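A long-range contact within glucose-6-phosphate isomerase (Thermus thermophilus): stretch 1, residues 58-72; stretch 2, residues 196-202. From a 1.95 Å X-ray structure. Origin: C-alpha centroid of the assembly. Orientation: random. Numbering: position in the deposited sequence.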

ATOM      1  N   ARG A  58       3.733  25.941  18.876  1.00 32.46           N
ATOM      2  CA  ARG A  58       3.983  27.371  18.742  1.00 33.45           C
ATOM      3  C   ARG A  58       4.475  27.725  17.343  1.00 32.33           C
ATOM      4  O   ARG A  58       4.084  28.749  16.778  1.00 33.00           O
ATOM      5  CB  ARG A  58       4.986  27.837  19.799  1.00 34.29           C
ATOM      6  CG  ARG A  58       4.447  27.769  21.232  1.00 36.82           C
ATOM      7  CD  ARG A  58       3.161  28.588  21.408  1.00 39.90           C
ATOM      8  NE  ARG A  58       1.930  27.838  21.138  1.00 42.99           N
ATOM      9  CZ  ARG A  58       1.456  26.866  21.915  1.00 43.93           C
ATOM     10  NH1 ARG A  58       2.107  26.514  23.016  1.00 46.07           N
ATOM     11  NH2 ARG A  58       0.324  26.249  21.599  1.00 44.18           N
ATOM     12  N   TYR A  59       5.323  26.872  16.780  1.00 31.39           N
ATOM     13  CA  TYR A  59       5.843  27.103  15.438  1.00 29.80           C
ATOM     14  C   TYR A  59       4.711  27.052  14.420  1.00 28.93           C
ATOM     15  O   TYR A  59       4.643  27.877  13.512  1.00 28.57           O
ATOM     16  CB  TYR A  59       6.891  26.048  15.072  1.00 29.10           C
ATOM     17  CG  TYR A  59       7.328  26.124  13.626  1.00 28.42           C
ATOM     18  CD1 TYR A  59       8.120  27.177  13.169  1.00 29.48           C
ATOM     19  CD2 TYR A  59       6.924  25.156  12.707  1.00 27.60           C
ATOM     20  CE1 TYR A  59       8.497  27.262  11.833  1.00 26.73           C
ATOM     21  CE2 TYR A  59       7.294  25.233  11.377  1.00 27.20           C
ATOM     22  CZ  TYR A  59       8.080  26.285  10.944  1.00 28.76           C
ATOM     23  OH  TYR A  59       8.458  26.343   9.624  1.00 25.40           O
ATOM     24  N   ARG A  60       3.825  26.071  14.575  1.00 28.65           N
ATOM     25  CA  ARG A  60       2.702  25.903  13.660  1.00 28.66           C
ATOM     26  C   ARG A  60       1.797  27.123  13.705  1.00 28.88           C
ATOM     27  O   ARG A  60       1.434  27.683  12.669  1.00 29.01           O
ATOM     28  CB  ARG A  60       1.898  24.650  14.035  1.00 27.77           C
ATOM     29  CG  ARG A  60       0.783  24.297  13.059  1.00 27.63           C
ATOM     30  CD  ARG A  60      -0.552  24.986  13.364  1.00 28.58           C
ATOM     31  NE  ARG A  60      -1.542  24.639  12.343  1.00 29.33           N
ATOM     32  CZ  ARG A  60      -1.598  25.194  11.134  1.00 31.69           C
ATOM     33  NH1 ARG A  60      -0.729  26.145  10.791  1.00 28.49           N
ATOM     34  NH2 ARG A  60      -2.494  24.769  10.249  1.00 29.15           N
ATOM     35  N   GLU A  61       1.438  27.523  14.920  1.00 29.71           N
ATOM     36  CA  GLU A  61       0.570  28.671  15.139  1.00 31.02           C
ATOM     37  C   GLU A  61       1.138  29.958  14.554  1.00 31.39           C
ATOM     38  O   GLU A  61       0.389  30.841  14.137  1.00 31.74           O
ATOM     39  CB  GLU A  61       0.313  28.829  16.636  1.00 30.63           C
ATOM     40  CG  GLU A  61      -0.635  27.779  17.190  1.00 32.35           C
ATOM     41  CD  GLU A  61      -0.615  27.711  18.701  1.00 33.80           C
ATOM     42  OE1 GLU A  61      -0.291  28.729  19.340  1.00 36.72           O
ATOM     43  OE2 GLU A  61      -0.933  26.641  19.252  1.00 34.39           O
ATOM     44  N   ALA A  62       2.462  30.060  14.510  1.00 31.53           N
ATOM     45  CA  ALA A  62       3.108  31.251  13.969  1.00 32.12           C
ATOM     46  C   ALA A  62       3.101  31.237  12.439  1.00 32.75           C
ATOM     47  O   ALA A  62       3.494  32.216  11.797  1.00 32.06           O
ATOM     48  CB  ALA A  62       4.537  31.349  14.487  1.00 31.40           C
ATOM     49  N   ASN A  63       2.640  30.133  11.857  1.00 33.03           N
ATOM     50  CA  ASN A  63       2.595  30.002  10.403  1.00 32.20           C
ATOM     51  C   ASN A  63       1.252  29.510   9.889  1.00 32.16           C
ATOM     52  O   ASN A  63       1.166  28.452   9.268  1.00 32.39           O
ATOM     53  CB  ASN A  63       3.704  29.062   9.944  1.00 31.82           C
ATOM     54  CG  ASN A  63       5.077  29.643  10.179  1.00 33.14           C
ATOM     55  OD1 ASN A  63       5.544  30.481   9.410  1.00 32.55           O
ATOM     56  ND2 ASN A  63       5.729  29.215  11.257  1.00 30.06           N
ATOM     57  N   PRO A  64       0.183  30.280  10.138  1.00 33.13           N
ATOM     58  CA  PRO A  64      -1.176  29.943   9.708  1.00 32.31           C
ATOM     59  C   PRO A  64      -1.399  30.099   8.204  1.00 32.26           C
ATOM     60  O   PRO A  64      -2.482  29.812   7.703  1.00 32.23           O
ATOM     61  CB  PRO A  64      -2.031  30.913  10.514  1.00 33.75           C
ATOM     62  CG  PRO A  64      -1.159  32.142  10.541  1.00 34.22           C
ATOM     63  CD  PRO A  64       0.196  31.560  10.874  1.00 33.28           C
ATOM     64  N   TRP A  65      -0.376  30.556   7.491  1.00 31.93           N
ATOM     65  CA  TRP A  65      -0.469  30.756   6.045  1.00 31.67           C
ATOM     66  C   TRP A  65      -0.286  29.477   5.225  1.00 31.75           C
ATOM     67  O   TRP A  65      -0.593  29.455   4.033  1.00 30.92           O
ATOM     68  CB  TRP A  65       0.580  31.771   5.594  1.00 31.46           C
ATOM     69  CG  TRP A  65       1.959  31.409   6.052  1.00 30.37           C
ATOM     70  CD1 TRP A  65       2.566  31.794   7.216  1.00 29.43           C
ATOM     71  CD2 TRP A  65       2.879  30.536   5.391  1.00 28.98           C
ATOM     72  NE1 TRP A  65       3.807  31.210   7.320  1.00 29.41           N
ATOM     73  CE2 TRP A  65       4.024  30.431   6.214  1.00 29.00           C
ATOM     74  CE3 TRP A  65       2.846  29.827   4.182  1.00 29.76           C
ATOM     75  CZ2 TRP A  65       5.130  29.644   5.866  1.00 27.85           C
ATOM     76  CZ3 TRP A  65       3.946  29.044   3.835  1.00 29.34           C
ATOM     77  CH2 TRP A  65       5.071  28.960   4.676  1.00 26.94           C
ATOM     78  N   VAL A  66       0.222  28.421   5.852  1.00 30.95           N
ATOM     79  CA  VAL A  66       0.459  27.166   5.143  1.00 30.42           C
ATOM     80  C   VAL A  66      -0.813  26.433   4.717  1.00 30.19           C
ATOM     81  O   VAL A  66      -1.671  26.123   5.544  1.00 31.06           O
ATOM     82  CB  VAL A  66       1.317  26.194   5.994  1.00 29.64           C
ATOM     83  CG1 VAL A  66       1.442  24.848   5.282  1.00 29.82           C
ATOM     84  CG2 VAL A  66       2.697  26.789   6.236  1.00 28.82           C
ATOM     85  N   GLU A  67      -0.918  26.161   3.417  1.00 30.36           N
ATOM     86  CA  GLU A  67      -2.052  25.432   2.856  1.00 30.31           C
ATOM     87  C   GLU A  67      -1.548  24.114   2.282  1.00 28.94           C
ATOM     88  O   GLU A  67      -2.306  23.161   2.123  1.00 28.39           O
ATOM     89  CB  GLU A  67      -2.734  26.240   1.751  1.00 33.43           C
ATOM     90  CG  GLU A  67      -3.708  27.299   2.250  1.00 39.24           C
ATOM     91  CD  GLU A  67      -4.460  27.979   1.115  1.00 41.87           C
ATOM     92  OE1 GLU A  67      -4.914  27.269   0.190  1.00 45.64           O
ATOM     93  OE2 GLU A  67      -4.609  29.218   1.151  1.00 43.98           O
ATOM     94  N   ASP A  68      -0.261  24.074   1.957  1.00 27.62           N
ATOM     95  CA  ASP A  68       0.353  22.869   1.413  1.00 28.18           C
ATOM     96  C   ASP A  68       1.640  22.572   2.172  1.00 28.06           C
ATOM     97  O   ASP A  68       2.514  23.426   2.301  1.00 28.37           O
ATOM     98  CB  ASP A  68       0.633  23.048  -0.084  1.00 27.74           C
ATOM     99  CG  ASP A  68      -0.644  23.100  -0.914  1.00 30.25           C
ATOM    100  OD1 ASP A  68      -1.138  22.030  -1.333  1.00 29.53           O
ATOM    101  OD2 ASP A  68      -1.168  24.215  -1.132  1.00 30.54           O
ATOM    102  N   PHE A  69       1.739  21.349   2.683  1.00 27.10           N
ATOM    103  CA  PHE A  69       2.902  20.905   3.444  1.00 25.11           C
ATOM    104  C   PHE A  69       3.622  19.832   2.629  1.00 25.85           C
ATOM    105  O   PHE A  69       3.095  18.734   2.447  1.00 25.61           O
ATOM    106  CB  PHE A  69       2.430  20.310   4.776  1.00 24.86           C
ATOM    107  CG  PHE A  69       3.534  20.032   5.753  1.00 24.87           C
ATOM    108  CD1 PHE A  69       3.746  20.877   6.838  1.00 23.73           C
ATOM    109  CD2 PHE A  69       4.348  18.912   5.610  1.00 24.37           C
ATOM    110  CE1 PHE A  69       4.751  20.610   7.768  1.00 22.77           C
ATOM    111  CE2 PHE A  69       5.354  18.638   6.532  1.00 23.61           C
ATOM    112  CZ  PHE A  69       5.555  19.490   7.615  1.00 22.82           C
ATOM    113  N   VAL A  70       4.812  20.149   2.128  1.00 24.96           N
ATOM    114  CA  VAL A  70       5.576  19.188   1.335  1.00 24.96           C
ATOM    115  C   VAL A  70       6.643  18.531   2.208  1.00 25.79           C
ATOM    116  O   VAL A  70       7.632  19.166   2.581  1.00 25.21           O
ATOM    117  CB  VAL A  70       6.271  19.870   0.118  1.00 25.51           C
ATOM    118  CG1 VAL A  70       7.150  18.862  -0.619  1.00 22.14           C
ATOM    119  CG2 VAL A  70       5.217  20.458  -0.830  1.00 25.32           C
ATOM    120  N   LEU A  71       6.442  17.260   2.540  1.00 25.63           N
ATOM    121  CA  LEU A  71       7.413  16.556   3.365  1.00 24.08           C
ATOM    122  C   LEU A  71       8.388  15.793   2.481  1.00 23.76           C
ATOM    123  O   LEU A  71       8.012  14.830   1.816  1.00 24.85           O
ATOM    124  CB  LEU A  71       6.708  15.587   4.325  1.00 24.14           C
ATOM    125  CG  LEU A  71       7.494  15.105   5.555  1.00 24.22           C
ATOM    126  CD1 LEU A  71       6.558  14.270   6.435  1.00 25.45           C
ATOM    127  CD2 LEU A  71       8.725  14.291   5.139  1.00 22.59           C
ATOM    128  N   ILE A  72       9.638  16.238   2.457  1.00 23.89           N
ATOM    129  CA  ILE A  72      10.656  15.564   1.663  1.00 22.05           C
ATOM    130  C   ILE A  72      11.373  14.614   2.614  1.00 23.41           C
ATOM    131  O   ILE A  72      12.189  15.035   3.440  1.00 24.04           O
ATOM    132  CB  ILE A  72      11.677  16.560   1.054  1.00 22.13           C
ATOM    133  CG1 ILE A  72      10.940  17.655   0.269  1.00 19.54           C
ATOM    134  CG2 ILE A  72      12.642  15.805   0.139  1.00 20.37           C
ATOM    135  CD1 ILE A  72      11.847  18.626  -0.500  1.00 21.44           C
ATOM    136  N   LEU A 196       5.276  14.733  14.766  1.00 21.64           N
ATOM    137  CA  LEU A 196       4.590  15.822  15.460  1.00 22.46           C
ATOM    138  C   LEU A 196       4.434  17.091  14.629  1.00 22.09           C
ATOM    139  O   LEU A 196       3.365  17.708  14.643  1.00 22.46           O
ATOM    140  CB  LEU A 196       5.299  16.155  16.772  1.00 22.03           C
ATOM    141  CG  LEU A 196       5.361  14.979  17.749  1.00 23.03           C
ATOM    142  CD1 LEU A 196       6.078  15.410  19.008  1.00 23.62           C
ATOM    143  CD2 LEU A 196       3.951  14.482  18.054  1.00 21.55           C
ATOM    144  N   LEU A 197       5.480  17.477  13.904  1.00 22.15           N
ATOM    145  CA  LEU A 197       5.414  18.686  13.090  1.00 23.55           C
ATOM    146  C   LEU A 197       4.300  18.602  12.037  1.00 24.28           C
ATOM    147  O   LEU A 197       3.412  19.453  12.000  1.00 25.18           O
ATOM    148  CB  LEU A 197       6.764  18.962  12.415  1.00 24.13           C
ATOM    149  CG  LEU A 197       6.795  20.272  11.613  1.00 23.78           C
ATOM    150  CD1 LEU A 197       6.435  21.449  12.530  1.00 22.66           C
ATOM    151  CD2 LEU A 197       8.174  20.471  11.001  1.00 23.99           C
ATOM    152  N   PRO A 198       4.337  17.585  11.156  1.00 25.15           N
ATOM    153  CA  PRO A 198       3.252  17.531  10.170  1.00 24.78           C
ATOM    154  C   PRO A 198       1.882  17.399  10.834  1.00 25.29           C
ATOM    155  O   PRO A 198       0.918  17.992  10.370  1.00 24.91           O
ATOM    156  CB  PRO A 198       3.613  16.317   9.302  1.00 26.45           C
ATOM    157  CG  PRO A 198       4.514  15.486  10.200  1.00 27.23           C
ATOM    158  CD  PRO A 198       5.343  16.541  10.889  1.00 25.04           C
ATOM    159  N   LEU A 199       1.794  16.640  11.924  1.00 24.68           N
ATOM    160  CA  LEU A 199       0.513  16.481  12.613  1.00 25.39           C
ATOM    161  C   LEU A 199      -0.011  17.804  13.159  1.00 24.47           C
ATOM    162  O   LEU A 199      -1.227  18.026  13.214  1.00 24.99           O
ATOM    163  CB  LEU A 199       0.619  15.474  13.756  1.00 25.08           C
ATOM    164  CG  LEU A 199       0.311  14.024  13.390  1.00 28.48           C
ATOM    165  CD1 LEU A 199       0.452  13.161  14.639  1.00 29.70           C
ATOM    166  CD2 LEU A 199      -1.105  13.909  12.813  1.00 26.60           C
ATOM    167  N   ALA A 200       0.902  18.681  13.565  1.00 23.91           N
ATOM    168  CA  ALA A 200       0.499  19.983  14.087  1.00 25.04           C
ATOM    169  C   ALA A 200      -0.239  20.725  12.982  1.00 25.55           C
ATOM    170  O   ALA A 200      -1.341  21.223  13.191  1.00 26.52           O
ATOM    171  CB  ALA A 200       1.722  20.780  14.542  1.00 22.82           C
ATOM    172  N   PHE A 201       0.370  20.781  11.798  1.00 26.67           N
ATOM    173  CA  PHE A 201      -0.235  21.459  10.658  1.00 27.92           C
ATOM    174  C   PHE A 201      -1.510  20.756  10.206  1.00 28.37           C
ATOM    175  O   PHE A 201      -2.334  21.341   9.505  1.00 29.26           O
ATOM    176  CB  PHE A 201       0.776  21.562   9.511  1.00 27.66           C
ATOM    177  CG  PHE A 201       1.757  22.688   9.686  1.00 27.79           C
ATOM    178  CD1 PHE A 201       1.422  23.985   9.291  1.00 28.64           C
ATOM    179  CD2 PHE A 201       2.980  22.472  10.311  1.00 27.95           C
ATOM    180  CE1 PHE A 201       2.297  25.051   9.521  1.00 30.19           C
ATOM    181  CE2 PHE A 201       3.862  23.526  10.546  1.00 30.25           C
ATOM    182  CZ  PHE A 201       3.521  24.821  10.151  1.00 28.91           C
ATOM    183  N   ALA A 202      -1.671  19.503  10.620  1.00 26.06           N
ATOM    184  CA  ALA A 202      -2.865  18.741  10.273  1.00 26.31           C
ATOM    185  C   ALA A 202      -3.956  19.032  11.307  1.00 25.22           C
ATOM    186  O   ALA A 202      -5.092  18.568  11.184  1.00 26.50           O
ATOM    187  CB  ALA A 202      -2.544  17.252  10.243  1.00 26.21           C
TER
HETATM  188  O   HOH W   1      -3.251  23.321  14.391  1.00 33.01           O

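Strand 68-72 runs nearly antiparallel to helix 196-201, their axes 165° apart in direction and 10.1 Å apart at closest approach, a spacing that leaves room for a layer of side chains. The backbones come nearer at the helix before the strand, where Arg60 CA is 6.1 Å from Phe201 CA; a type I turn from Asn63 to Val66 lies between that helix and the strand. No direct hydrogen bond crosses between the stretches; the contact is mainly apolar, and Phe201 is its centre.

The CA-to-CB bond of Phe201 points sideways, but with chi1 at -80° (m) and chi2 at -84° its ring comes nearer to stretch 1. A flat ring suits this place because its face and its edge are both used. Over one face lies Arg60 CG, 3.7 Å from the Phe201 ring centroid, almost on the normal, in a CH-pi contact. At the edge are Tyr59 and Asn63 O, 3.6 Å from Phe201 CE1. Val66 CG2 lies 3.7 Å from Phe201 CE1.

Arg60 combines two chemistries. Its t chi1 and m chi2 lay the aliphatic stem over Phe201, and Phe201 CD1 lies over one face of the guanidinium, 3.4 Å from Arg60 NH1. Arg60 NE donates to water 1 (O, 3.0 Å), which donates to Ala200 O at 3.1 Å, so a polar bridge borders the apolar packing.

Phe69, chi1 t, points toward the helix. Phe69 CZ lies 4.0 Å from Pro198 CA, which sits over the ring face, while Leu197 CG is at the edge. Phe69 CE1 meets Phe201 CD2 at 3.6 Å, the ring planes inclined at 48°. Pro198 has no amide hydrogen to offer the preceding turn, and the helix kinks here; Leu71 CD1 is 4.5 Å from Pro198 CG.

Asn63, chi1 m, steadies the loop: Asn63 ND2 donates to Tyr59 O (2.8 Å), and Asn63 OD1 accepts from Trp65 NE1 (2.8 Å). Tyr59 (chi1 t) and Leu197 (chi1 t, chi2 p) start sideways, but their ends come nearer, so ring carbon Tyr59 CD2 and methyl Leu197 CD1 meet at 3.7 Å in apolar contact.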